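Local coordinates for type-2 restriction enzyme NlaIV (Neisseria lactamica, PDB 6QM2), which recognises the double-stranded DNA sequence 5'-GGNNCC-3' and cuts it in the middle, leaving blunt ends with terminal 5'-phosphates, at the sodium ion site. Numbering follows the deposited sequence.

The sodium ion site. Residues 68, 70-76. With NA (sodium ion), chain B.
The backbone from Asn70 to Asp76 is a loop that curls around the sodium ion, with a cis peptide bond between Pro74 and Pro75, and it turns the carbonyl oxygens of Asn70, Met73 and Pro75 inward onto the metal. The Met73 O lies 2.1 Å from NA. Asn70 O follows at 2.2 Å from NA, and Pro75 O at 2.5 Å from NA; at 2.80 Å resolution nothing rests on these differences. Ser68 adds a side-chain ligand, its hydroxyl OG standing 2.5 Å from NA. That hydroxyl is anti to the backbone N (chi1 177°), which extends it toward the ion, roughly opposite Met73 O, while the Asn70 and Pro75 carbonyls face each other across the metal. These protein oxygens form the base of a near square pyramid, and water 1, whose oxygen is 2.5 Å from NA, sits at the apex. Further ligands may have escaped detection. Asp76 reaches the ion through this water: its carboxylate OD1 is 2.9 Å from the oxygen of water 1, so the acid acts in the second shell and would offset the ion's charge. Asn70 points its amide away from the metal, with CG anti to the backbone N (chi1 -176°). There Asn70 OD1 accepts a hydrogen bond from Gln72 N at 3.0 Å, an Asx-type turn bracing the loop. This donor lies above the carbonyl plane, 47° out of it, rather than along a lone pair. Sodium may come from the purification or crystallisation medium, and the structure alone does not show a catalytic role. The loop links strand 66-67 to strand 77-78. Pro75 and Asp76 supply what reads as the PD half of a PD-(D/E)XK nuclease motif, whose remaining half would lie on strand 88-95, so the ion sits beside the probable active centre.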
loop_
_atom_site.group_PDB
_atom_site.type_symbol
_atom_site.label_atom_id
_atom_site.label_comp_id
_atom_site.label_asym_id
_atom_site.label_seq_id
_atom_site.Cartn_x
_atom_site.Cartn_y
_atom_site.Cartn_z
ATOM N N SER A 68 0.419 -21.854 -1.886
ATOM C CA SER A 68 1.385 -21.905 -0.804
ATOM C C SER A 68 0.899 -21.102 0.393
ATOM O O SER A 68 0.436 -19.973 0.246
ATOM C CB SER A 68 2.714 -21.352 -1.283
ATOM O OG SER A 68 3.675 -21.328 -0.238
ATOM N N ASN A 70 2.944 -20.185 2.837
ATOM C CA ASN A 70 4.105 -19.429 3.306
ATOM C C ASN A 70 4.456 -18.368 2.260
ATOM O O ASN A 70 4.891 -18.715 1.164
ATOM C CB ASN A 70 5.276 -20.406 3.511
ATOM C CG ASN A 70 6.522 -19.749 4.092
ATOM O OD1 ASN A 70 6.558 -18.547 4.363
ATOM N ND2 ASN A 70 7.559 -20.554 4.291
ATOM N N THR A 71 4.273 -17.091 2.588
ATOM C CA THR A 71 4.627 -15.995 1.667
ATOM C C THR A 71 6.138 -15.725 1.575
ATOM O O THR A 71 6.608 -15.200 0.562
ATOM C CB THR A 71 3.924 -14.684 2.062
ATOM O OG1 THR A 71 4.217 -14.377 3.431
ATOM C CG2 THR A 71 2.417 -14.804 1.872
ATOM N N GLN A 72 6.886 -16.082 2.622
ATOM C CA GLN A 72 8.325 -15.778 2.710
ATOM C C GLN A 72 9.237 -16.661 1.847
ATOM O O GLN A 72 10.344 -16.243 1.499
ATOM C CB GLN A 72 8.800 -15.857 4.163
ATOM C CG GLN A 72 8.071 -14.909 5.106
ATOM C CD GLN A 72 8.949 -14.434 6.247
ATOM O OE1 GLN A 72 9.887 -13.667 6.038
ATOM N NE2 GLN A 72 8.645 -14.878 7.461
ATOM N N MET A 73 8.775 -17.863 1.503
ATOM C CA MET A 73 9.579 -18.854 0.779
ATOM C C MET A 73 8.898 -19.231 -0.534
ATOM O O MET A 73 7.673 -19.153 -0.617
ATOM C CB MET A 73 9.721 -20.104 1.661
ATOM C CG MET A 73 11.120 -20.677 1.734
ATOM S SD MET A 73 12.268 -19.447 2.377
ATOM C CE MET A 73 13.755 -19.981 1.562
ATOM N N PRO A 74 9.668 -19.638 -1.568
ATOM C CA PRO A 74 8.991 -20.207 -2.743
ATOM C C PRO A 74 8.405 -21.601 -2.450
ATOM O O PRO A 74 8.810 -22.239 -1.471
ATOM C CB PRO A 74 10.110 -20.283 -3.791
ATOM C CG PRO A 74 11.370 -20.359 -3.000
ATOM C CD PRO A 74 11.121 -19.505 -1.791
ATOM N N PRO A 75 7.440 -22.069 -3.268
ATOM C CA PRO A 75 6.815 -21.447 -4.433
ATOM C C PRO A 75 5.517 -20.721 -4.066
ATOM O O PRO A 75 5.190 -20.611 -2.883
ATOM C CB PRO A 75 6.509 -22.654 -5.317
ATOM C CG PRO A 75 6.171 -23.731 -4.336
ATOM C CD PRO A 75 6.872 -23.409 -3.035
ATOM N N ASP A 76 4.812 -20.210 -5.070
ATOM C CA ASP A 76 3.476 -19.639 -4.888
ATOM C C ASP A 76 2.407 -20.670 -5.233
ATOM O O ASP A 76 1.408 -20.792 -4.519
ATOM C CB ASP A 76 3.293 -18.383 -5.751
ATOM C CG ASP A 76 4.183 -17.225 -5.307
ATOM O OD1 ASP A 76 4.308 -16.989 -4.085
ATOM O OD2 ASP A 76 4.749 -16.540 -6.190
HETATM NA NA NA B . 5.651 -19.769 -0.590
HETATM O O HOH W 1 3.952 -18.117 -1.450
#